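Local coordinates for Lin1840 protein (Listeria innocua serovar 6a, PDB 4ZOE), which probably hydrolyses terminal, non-reducing beta-D-glucosyl residues with release of beta-D-glucose, acting in beta-1,2-glucan breakdown as a family 3 glycoside hydrolase, at residues A375-N380 and Y600-S605; A637-I642 and F663-L668; Q643-D648 and K658-F663. The protein carries 1 engineered substitution. All blocks are in the same frame, centred on the assembly; numbering follows the deposited sequence.

Interaction 1 (A375-N380 and Y600-S605); sequences AVLLEN and YGKSYS
Strand 376-380 forms one edge of the mixed sheet in the C-terminal domain of this family 3 glycosidase, and the loop 600-605, which precedes strand 607-611, lies against it where Leu377 meets Lys602. The backbone bond from Lys602 N to Leu377 O is 2.8 Å long. One residue on, the hydroxyl of Tyr600 donates to Leu378 O at 2.6 Å. That oxygen lies at the ring edge, in the ring plane, while the hydroxyl sits above the plane of the Leu378 carbonyl, 35° out of it and so not on a lone pair. Tyr600 reaches it because CG is anti to its own N (chi1 171°), which also brings CE2 within 3.7 Å of Leu378 CD2. Leu377 turns its CD2 branch onto Lys602 CB, a snug 3.5 Å contact, and the same methyl meets Tyr604 CE1. Lys602 suits the surface here: its methylenes run past Leu378 O and Glu379 CA, bending at chi3 and chi4 until CE lies 3.7 Å from Asn380 N. Two waters fill in the polar links, one joining Leu377 N to Lys602 O, the other Asn380 ND2 to Ser603 O. The amide of Asn380 also donates to Leu385 O, and Tyr604 OH bonds to Leu539 O. On its other side the strand pairs with strand 521-524, where Leu378 and Glu379 both face Leu522 in a classic beta bulge. Leu377 N, Leu377 O and Leu378 O thus find partners in the loop or its water, while leucine, lysine and tyrosine carbons pack beside the bonds, so the loop is held without forming a regular strand.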
loop_
_atom_site.group_PDB
_atom_site.type_symbol
_atom_site.label_atom_id
_atom_site.label_comp_id
_atom_site.label_asym_id
_atom_site.label_seq_id
_atom_site.Cartn_x
_atom_site.Cartn_y
_atom_site.Cartn_z
ATOM N N ALA A 375 7.408 -27.796 -4.495
ATOM C CA ALA A 375 7.497 -27.195 -5.843
ATOM C C ALA A 375 6.087 -27.065 -6.344
ATOM O O ALA A 375 5.173 -27.777 -5.942
ATOM C CB ALA A 375 8.315 -28.015 -6.835
ATOM N N VAL A 376 5.919 -26.116 -7.220
ATOM C CA VAL A 376 4.583 -25.838 -7.794
ATOM C C VAL A 376 4.711 -25.911 -9.288
ATOM O O VAL A 376 5.479 -25.180 -9.872
ATOM C CB VAL A 376 4.027 -24.446 -7.370
ATOM C CG1 VAL A 376 2.656 -24.341 -7.965
ATOM C CG2 VAL A 376 4.002 -24.250 -5.842
ATOM N N LEU A 377 3.953 -26.835 -9.903
ATOM C CA LEU A 377 3.844 -26.942 -11.322
ATOM C C LEU A 377 2.839 -25.925 -11.805
ATOM O O LEU A 377 1.672 -25.985 -11.476
ATOM C CB LEU A 377 3.399 -28.379 -11.705
ATOM C CG LEU A 377 3.346 -28.586 -13.256
ATOM C CD1 LEU A 377 4.755 -28.520 -13.872
ATOM C CD2 LEU A 377 2.656 -29.881 -13.549
ATOM N N LEU A 378 3.312 -24.963 -12.590
ATOM C CA LEU A 378 2.458 -23.800 -13.036
ATOM C C LEU A 378 1.918 -23.968 -14.415
ATOM O O LEU A 378 0.778 -23.455 -14.731
ATOM C CB LEU A 378 3.259 -22.452 -12.899
ATOM C CG LEU A 378 3.660 -22.042 -11.430
ATOM C CD1 LEU A 378 4.529 -20.832 -11.407
ATOM C CD2 LEU A 378 2.336 -21.823 -10.697
ATOM N N GLU A 379 2.676 -24.609 -15.286
ATOM C CA GLU A 379 2.196 -24.904 -16.669
ATOM C C GLU A 379 2.749 -26.231 -17.123
ATOM O O GLU A 379 3.888 -26.602 -16.765
ATOM C CB GLU A 379 2.599 -23.846 -17.736
ATOM C CG GLU A 379 2.229 -22.396 -17.438
ATOM C CD GLU A 379 0.757 -22.072 -17.719
ATOM O OE1 GLU A 379 0.006 -22.926 -18.295
ATOM O OE2 GLU A 379 0.366 -20.975 -17.271
ATOM N N ASN A 380 1.961 -26.916 -17.937
ATOM C CA ASN A 380 2.377 -28.245 -18.485
ATOM C C ASN A 380 1.524 -28.489 -19.681
ATOM O O ASN A 380 0.516 -29.163 -19.617
ATOM C CB ASN A 380 2.329 -29.388 -17.499
ATOM C CG ASN A 380 2.976 -30.657 -18.056
ATOM O OD1 ASN A 380 3.744 -30.586 -18.978
ATOM N ND2 ASN A 380 2.646 -31.794 -17.490
ATOM N N TYR A 600 -3.338 -22.506 -6.254
ATOM C CA TYR A 600 -3.151 -23.127 -7.571
ATOM C C TYR A 600 -1.827 -23.905 -7.708
ATOM O O TYR A 600 -0.794 -23.465 -7.345
ATOM C CB TYR A 600 -3.140 -22.012 -8.617
ATOM C CG TYR A 600 -2.743 -22.462 -10.018
ATOM C CD1 TYR A 600 -3.657 -23.093 -10.847
ATOM C CD2 TYR A 600 -1.474 -22.172 -10.527
ATOM C CE1 TYR A 600 -3.286 -23.519 -12.132
ATOM C CE2 TYR A 600 -1.094 -22.568 -11.825
ATOM C CZ TYR A 600 -2.027 -23.253 -12.591
ATOM O OH TYR A 600 -1.706 -23.629 -13.850
ATOM N N GLY A 601 -1.915 -25.052 -8.381
ATOM C CA GLY A 601 -0.761 -25.830 -8.787
ATOM C C GLY A 601 -1.302 -27.008 -9.583
ATOM O O GLY A 601 -2.396 -27.503 -9.352
ATOM N N LYS A 602 -0.506 -27.450 -10.526
ATOM C CA LYS A 602 -0.867 -28.583 -11.381
ATOM C C LYS A 602 -0.362 -29.913 -10.851
ATOM O O LYS A 602 0.385 -30.033 -9.816
ATOM C CB LYS A 602 -0.389 -28.332 -12.850
ATOM C CG LYS A 602 -1.009 -27.093 -13.443
ATOM C CD LYS A 602 -0.490 -26.874 -14.858
ATOM C CE LYS A 602 -0.867 -28.014 -15.822
ATOM N NZ LYS A 602 -2.343 -28.237 -15.967
ATOM N N SER A 603 -0.792 -30.942 -11.583
ATOM C CA SER A 603 -0.360 -32.310 -11.242
ATOM C C SER A 603 -0.235 -33.149 -12.557
ATOM O O SER A 603 -0.803 -32.811 -13.608
ATOM C CB SER A 603 -1.364 -32.910 -10.224
ATOM O OG SER A 603 -1.224 -34.336 -10.084
ATOM N N TYR A 604 0.523 -34.248 -12.457
ATOM C CA TYR A 604 0.586 -35.266 -13.525
ATOM C C TYR A 604 -0.718 -36.161 -13.419
ATOM O O TYR A 604 -1.053 -36.855 -14.371
ATOM C CB TYR A 604 1.921 -36.075 -13.471
ATOM C CG TYR A 604 3.218 -35.318 -13.584
ATOM C CD1 TYR A 604 3.292 -34.118 -14.287
ATOM C CD2 TYR A 604 4.361 -35.813 -13.026
ATOM C CE1 TYR A 604 4.464 -33.429 -14.391
ATOM C CE2 TYR A 604 5.536 -35.151 -13.121
ATOM C CZ TYR A 604 5.590 -33.924 -13.779
ATOM O OH TYR A 604 6.730 -33.234 -13.868
ATOM N N SER A 605 -1.497 -36.059 -12.336
ATOM C CA SER A 605 -2.696 -36.823 -12.124
ATOM C C SER A 605 -3.919 -35.981 -12.432
ATOM O O SER A 605 -3.779 -34.797 -12.706
ATOM C CB SER A 605 -2.751 -37.319 -10.735
ATOM O OG SER A 605 -1.537 -38.015 -10.334
HETATM O O HOH W 1 2.241 -28.417 -8.317
HETATM O O HOH W 2 0.195 -31.526 -15.792
#

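Interaction 2 (A637-I642 and F663-L668)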
loop_
_atom_site.group_PDB
_atom_site.type_symbol
_atom_site.label_atom_id
_atom_site.label_comp_id
_atom_site.label_asym_id
_atom_site.label_seq_id
_atom_site.Cartn_x
_atom_site.Cartn_y
_atom_site.Cartn_z
ATOM N N ALA A 637 0.003 -42.034 -9.754
ATOM C CA ALA A 637 -0.151 -41.844 -8.334
ATOM C C ALA A 637 0.048 -40.318 -8.089
ATOM O O ALA A 637 0.922 -39.739 -8.711
ATOM C CB ALA A 637 0.952 -42.610 -7.600
ATOM N N GLY A 638 -0.736 -39.694 -7.209
ATOM C CA GLY A 638 -0.551 -38.249 -6.966
ATOM C C GLY A 638 -1.194 -37.720 -5.713
ATOM O O GLY A 638 -1.997 -38.390 -5.125
ATOM N N LYS A 639 -0.814 -36.498 -5.308
ATOM C CA LYS A 639 -1.402 -35.778 -4.212
ATOM C C LYS A 639 -2.133 -34.531 -4.726
ATOM O O LYS A 639 -1.646 -33.829 -5.623
ATOM C CB LYS A 639 -0.332 -35.320 -3.280
ATOM C CG LYS A 639 0.270 -36.480 -2.575
ATOM C CD LYS A 639 1.388 -36.076 -1.655
ATOM C CE LYS A 639 2.270 -37.289 -1.418
ATOM N NZ LYS A 639 2.977 -37.020 -0.157
ATOM N N GLU A 640 -3.273 -34.277 -4.100
ATOM C CA GLU A 640 -4.098 -33.140 -4.311
ATOM C C GLU A 640 -4.334 -32.447 -2.970
ATOM O O GLU A 640 -4.440 -33.082 -1.917
ATOM C CB GLU A 640 -5.446 -33.628 -4.874
ATOM C CG GLU A 640 -6.457 -32.570 -5.287
ATOM C CD GLU A 640 -5.842 -31.512 -6.207
ATOM O OE1 GLU A 640 -6.092 -31.522 -7.446
ATOM O OE2 GLU A 640 -5.112 -30.672 -5.650
ATOM N N VAL A 641 -4.364 -31.129 -2.985
ATOM C CA VAL A 641 -4.659 -30.320 -1.764
ATOM C C VAL A 641 -6.111 -29.895 -1.806
ATOM O O VAL A 641 -6.491 -29.023 -2.589
ATOM C CB VAL A 641 -3.721 -29.108 -1.623
ATOM C CG1 VAL A 641 -3.971 -28.309 -0.373
ATOM C CG2 VAL A 641 -2.284 -29.589 -1.656
ATOM N N ILE A 642 -6.935 -30.534 -0.944
ATOM C CA ILE A 642 -8.306 -30.165 -0.847
ATOM C C ILE A 642 -8.329 -28.910 0.014
ATOM O O ILE A 642 -7.732 -28.884 1.053
ATOM C CB ILE A 642 -9.163 -31.301 -0.211
ATOM C CG1 ILE A 642 -9.036 -32.572 -1.070
ATOM C CG2 ILE A 642 -10.555 -30.884 -0.037
ATOM C CD1 ILE A 642 -9.733 -33.802 -0.429
ATOM N N PHE A 663 -7.616 -27.219 5.164
ATOM C CA PHE A 663 -6.907 -27.872 4.042
ATOM C C PHE A 663 -6.386 -29.241 4.457
ATOM O O PHE A 663 -6.025 -29.450 5.619
ATOM C CB PHE A 663 -5.790 -26.932 3.451
ATOM C CG PHE A 663 -4.734 -26.605 4.426
ATOM C CD1 PHE A 663 -4.898 -25.580 5.356
ATOM C CD2 PHE A 663 -3.605 -27.377 4.466
ATOM C CE1 PHE A 663 -3.985 -25.387 6.305
ATOM C CE2 PHE A 663 -2.666 -27.135 5.416
ATOM C CZ PHE A 663 -2.848 -26.129 6.328
ATOM N N GLU A 664 -6.321 -30.139 3.484
ATOM C CA GLU A 664 -5.655 -31.398 3.637
ATOM C C GLU A 664 -5.081 -31.855 2.329
ATOM O O GLU A 664 -5.729 -31.855 1.311
ATOM C CB GLU A 664 -6.640 -32.511 4.133
ATOM C CG GLU A 664 -5.870 -33.722 4.638
ATOM C CD GLU A 664 -6.716 -34.900 5.083
ATOM O OE1 GLU A 664 -7.774 -34.688 5.731
ATOM O OE2 GLU A 664 -6.280 -36.075 4.839
ATOM N N LYS A 665 -3.846 -32.265 2.372
ATOM C CA LYS A 665 -3.211 -32.846 1.242
ATOM C C LYS A 665 -3.467 -34.364 1.295
ATOM O O LYS A 665 -3.131 -35.015 2.267
ATOM C CB LYS A 665 -1.741 -32.590 1.309
ATOM C CG LYS A 665 -0.980 -32.937 0.039
ATOM C CD LYS A 665 0.445 -32.406 0.118
ATOM C CE LYS A 665 0.773 -31.727 -1.188
ATOM N NZ LYS A 665 2.201 -31.266 -1.244
ATOM N N VAL A 666 -4.063 -34.874 0.243
ATOM C CA VAL A 666 -4.490 -36.288 0.174
ATOM C C VAL A 666 -3.691 -37.048 -0.892
ATOM O O VAL A 666 -3.652 -36.662 -2.055
ATOM C CB VAL A 666 -6.008 -36.347 -0.082
ATOM C CG1 VAL A 666 -6.516 -37.779 -0.067
ATOM C CG2 VAL A 666 -6.741 -35.530 0.959
ATOM N N ALA A 667 -2.957 -38.095 -0.479
ATOM C CA ALA A 667 -2.230 -38.962 -1.398
ATOM C C ALA A 667 -3.114 -40.110 -1.939
ATOM O O ALA A 667 -3.790 -40.809 -1.140
ATOM C CB ALA A 667 -1.027 -39.564 -0.673
ATOM N N LEU A 668 -3.093 -40.315 -3.253
ATOM C CA LEU A 668 -3.993 -41.291 -3.922
ATOM C C LEU A 668 -3.253 -42.038 -4.986
ATOM O O LEU A 668 -2.635 -41.443 -5.859
ATOM C CB LEU A 668 -5.206 -40.614 -4.559
ATOM C CG LEU A 668 -6.157 -39.978 -3.527
ATOM C CD1 LEU A 668 -7.079 -39.012 -4.238
ATOM C CD2 LEU A 668 -6.949 -40.986 -2.674
#
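Lys665, Lys639 and Ile642 dominate the pairing of 637-642 with 663-668, two antiparallel strands of the beta hairpin in the fibronectin type III-like domain. The strands run at 161° to one another, and six backbone hydrogen bonds join Gly638 with Leu668, Glu640 with Val666 and Ile642 with Glu664. Between these come the non-hydrogen-bonded pairs Lys639 with Ala667 and Val641 with Lys665, whose side chains lie on one face, with those of the hydrogen-bonded pairs on the reverse.

On the lysine face the long aliphatic chains do the packing. Lys639 CG lies 3.8 Å from Ala667 CB, the small methyl letting the extended chain pass close over it. Lys665 has CG anti to its backbone N (chi1 -169°) and bends at chi3, which lays CE 3.8 Å from Val641 CG2. The two lysine chains cross at about a right angle, Lys639 CD lying 4.2 Å from Lys665 CD. Beyond that crossing, Lys639 NZ and Lys665 NZ stay 5.9 Å apart. Both form salt bridges with Glu373, one to each carboxylate oxygen, so one carboxylate holds both lysines and probably balances part of their charge; Lys665 NZ also bonds to Ser547 OG and Ser109 O.

The reverse face carries Ile642, Val666 and Leu668. Ile642 sends CD1 to Val666 CG2 at 3.7 Å, and both side chains rest on Ile630 of strand 624-632, as branched aliphatics suit a buried sheet face. Glu640 is a buried acid on this face, and Lys549 supplies a salt bridge to its OE2. The carboxylate of Glu640 also turns back on its own strand: OE2 accepts from Val641 N at 2.8 Å, through the lone pair anti to the other oxygen.

Interaction 3 (Q643-D648 and K658-F663); sequences QVYLQD and KELKAF. With MG (magnesium ion), chain C.
Tyr645 and Leu660 make the central side-chain contact between 643-648 and 658-663, the part of the hairpin nearer its turn. Leu660, with CG anti to its N (chi1 -170°), lays CD1 over one ring face in a CH-pi contact, 3.8 Å from the centroid and 18° off the normal. The Lys658 chain crosses the opposite face, CD 4.1 Å from Tyr645 CG, so aliphatic groups sandwich the flat ring. Tyrosine suits this site because its hydroxyl can still bond, reaching Gln643 OE1 at 2.6 Å in the carbonyl plane. On the other side of the sheet Val644 CB meets Ala662 CB at 4.0 Å. Here the register slips: Lys661 and Ala662 both face Val644, a classic beta bulge, and Val644 O accepts from Lys661 N and, weakly, from Ala662 N. Lys661 bends at chi2 (-73°), bringing NZ to Glu659 OE1 in a salt bridge whose hydrogen bond is weak; the stronger partner of Glu659 OE1 is Arg655, by a salt bridge. At the strand end Asp648 OD1 binds magnesium at 2.0 Å, with Thr650 O and four waters completing the site. Strand 699-706 flanks 643-648, strand 673-680 meets Val644 and Ala662 through Phe678, and helix 158-173 meets Phe663.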
loop_
_atom_site.group_PDB
_atom_site.type_symbol
_atom_site.label_atom_id
_atom_site.label_comp_id
_atom_site.label_asym_id
_atom_site.label_seq_id
_atom_site.Cartn_x
_atom_site.Cartn_y
_atom_site.Cartn_z
ATOM N N GLN A 643 -8.996 -27.872 -0.472
ATOM C CA GLN A 643 -9.174 -26.583 0.266
ATOM C C GLN A 643 -10.592 -26.259 0.529
ATOM O O GLN A 643 -11.482 -26.416 -0.352
ATOM C CB GLN A 643 -8.528 -25.447 -0.559
ATOM C CG GLN A 643 -7.052 -25.747 -0.858
ATOM C CD GLN A 643 -6.537 -25.124 -2.144
ATOM O OE1 GLN A 643 -6.745 -23.923 -2.392
ATOM N NE2 GLN A 643 -5.831 -25.909 -2.941
ATOM N N VAL A 644 -10.843 -25.762 1.740
ATOM C CA VAL A 644 -12.183 -25.318 2.066
ATOM C C VAL A 644 -12.109 -23.859 2.495
ATOM O O VAL A 644 -11.419 -23.523 3.433
ATOM C CB VAL A 644 -12.838 -26.176 3.184
ATOM C CG1 VAL A 644 -14.249 -25.801 3.340
ATOM C CG2 VAL A 644 -12.738 -27.683 2.878
ATOM N N TYR A 645 -12.936 -23.029 1.838
ATOM C CA TYR A 645 -13.059 -21.624 2.132
ATOM C C TYR A 645 -14.446 -21.262 2.626
ATOM O O TYR A 645 -15.436 -21.930 2.309
ATOM C CB TYR A 645 -12.737 -20.813 0.866
ATOM C CG TYR A 645 -11.394 -21.047 0.239
ATOM C CD1 TYR A 645 -11.166 -22.116 -0.587
ATOM C CD2 TYR A 645 -10.374 -20.133 0.428
ATOM C CE1 TYR A 645 -9.950 -22.324 -1.193
ATOM C CE2 TYR A 645 -9.116 -20.328 -0.111
ATOM C CZ TYR A 645 -8.901 -21.434 -0.925
ATOM O OH TYR A 645 -7.727 -21.617 -1.536
ATOM N N LEU A 646 -14.517 -20.212 3.422
ATOM C CA LEU A 646 -15.755 -19.661 3.889
ATOM C C LEU A 646 -15.852 -18.165 3.487
ATOM O O LEU A 646 -14.837 -17.454 3.451
ATOM C CB LEU A 646 -15.793 -19.693 5.393
ATOM C CG LEU A 646 -16.521 -20.785 6.157
ATOM C CD1 LEU A 646 -16.841 -20.269 7.581
ATOM C CD2 LEU A 646 -17.751 -21.338 5.459
ATOM N N GLN A 647 -17.049 -17.709 3.168
ATOM C CA GLN A 647 -17.380 -16.346 2.953
ATOM C C GLN A 647 -18.562 -15.945 3.828
ATOM O O GLN A 647 -19.538 -16.699 3.938
ATOM C CB GLN A 647 -17.821 -16.131 1.503
ATOM C CG GLN A 647 -18.179 -14.681 1.215
ATOM C CD GLN A 647 -18.729 -14.448 -0.204
ATOM O OE1 GLN A 647 -19.058 -15.379 -0.950
ATOM N NE2 GLN A 647 -18.820 -13.180 -0.566
ATOM N N ASP A 648 -18.457 -14.760 4.453
ATOM C CA ASP A 648 -19.502 -14.165 5.185
ATOM C C ASP A 648 -20.160 -13.156 4.253
ATOM O O ASP A 648 -19.614 -12.113 4.020
ATOM C CB ASP A 648 -18.946 -13.529 6.445
ATOM C CG ASP A 648 -20.015 -13.075 7.426
ATOM O OD1 ASP A 648 -21.216 -13.038 7.146
ATOM O OD2 ASP A 648 -19.629 -12.667 8.515
ATOM N N LYS A 658 -13.539 -14.710 0.077
ATOM C CA LYS A 658 -13.211 -16.021 0.606
ATOM C C LYS A 658 -12.111 -15.886 1.647
ATOM O O LYS A 658 -11.211 -15.021 1.572
ATOM C CB LYS A 658 -12.519 -16.962 -0.452
ATOM C CG LYS A 658 -13.293 -17.310 -1.606
ATOM C CD LYS A 658 -12.551 -18.260 -2.497
ATOM C CE LYS A 658 -13.443 -18.837 -3.514
ATOM N NZ LYS A 658 -14.023 -17.877 -4.460
ATOM N N GLU A 659 -12.125 -16.843 2.570
ATOM C CA GLU A 659 -10.975 -17.104 3.440
ATOM C C GLU A 659 -10.788 -18.585 3.633
ATOM O O GLU A 659 -11.785 -19.324 3.849
ATOM C CB GLU A 659 -11.273 -16.490 4.798
ATOM C CG GLU A 659 -11.455 -14.982 4.918
ATOM C CD GLU A 659 -11.740 -14.561 6.372
ATOM O OE1 GLU A 659 -12.641 -15.119 7.061
ATOM O OE2 GLU A 659 -11.084 -13.662 6.877
ATOM N N LEU A 660 -9.539 -19.058 3.559
ATOM C CA LEU A 660 -9.249 -20.434 3.776
ATOM C C LEU A 660 -9.501 -20.781 5.247
ATOM O O LEU A 660 -8.944 -20.093 6.133
ATOM C CB LEU A 660 -7.771 -20.752 3.472
ATOM C CG LEU A 660 -7.391 -22.207 3.428
ATOM C CD1 LEU A 660 -7.990 -22.951 2.276
ATOM C CD2 LEU A 660 -5.877 -22.390 3.431
ATOM N N LYS A 661 -10.233 -21.895 5.474
ATOM C CA LYS A 661 -10.486 -22.389 6.851
ATOM C C LYS A 661 -10.170 -23.833 7.107
ATOM O O LYS A 661 -10.207 -24.221 8.281
ATOM C CB LYS A 661 -11.930 -22.107 7.270
ATOM C CG LYS A 661 -12.425 -20.682 7.100
ATOM C CD LYS A 661 -11.815 -19.760 8.126
ATOM C CE LYS A 661 -12.295 -18.350 7.942
ATOM N NZ LYS A 661 -11.721 -17.465 8.983
ATOM N N ALA A 662 -9.751 -24.585 6.071
ATOM C CA ALA A 662 -9.352 -25.959 6.192
ATOM C C ALA A 662 -8.619 -26.381 4.960
ATOM O O ALA A 662 -8.879 -25.913 3.827
ATOM C CB ALA A 662 -10.581 -26.854 6.467
ATOM N N PHE A 663 -7.616 -27.219 5.164
ATOM C CA PHE A 663 -6.907 -27.872 4.042
ATOM C C PHE A 663 -6.386 -29.241 4.457
ATOM O O PHE A 663 -6.025 -29.450 5.619
ATOM C CB PHE A 663 -5.790 -26.932 3.451
ATOM C CG PHE A 663 -4.734 -26.605 4.426
ATOM C CD1 PHE A 663 -4.898 -25.580 5.356
ATOM C CD2 PHE A 663 -3.605 -27.377 4.466
ATOM C CE1 PHE A 663 -3.985 -25.387 6.305
ATOM C CE2 PHE A 663 -2.666 -27.135 5.416
ATOM C CZ PHE A 663 -2.848 -26.129 6.328
HETATM MG MG MG C . -22.899 -12.388 7.993
HETATM O O HOH W 3 -14.779 -15.828 5.772
HETATM O O HOH W 4 -21.783 -11.597 9.600
HETATM O O HOH W 5 -24.624 -11.556 8.764
HETATM O O HOH W 6 -23.953 -13.138 6.112
HETATM O O HOH W 7 -23.189 -14.204 8.982
#

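How the interactions relate
From the N terminus, the first partner is strand 376-380, and interaction 1 closes a long loop of 219 residues when the chain returns at 600-605. Interaction 2 then opens at 637-642 and closes at 663-668, in series with the first. Interaction 3 is nested inside it, since 643-648 and 658-663 continue the same two strands toward the hairpin turn, and the two share Phe663. Their centres lie about 17 Å apart. Interactions 1 and 2 touch where Ser605 OG lies 3.5 Å from Gly638 CA. Together they run from the edge of the C-terminal domain's sheet along the fibronectin type III-like hairpin to its magnesium site.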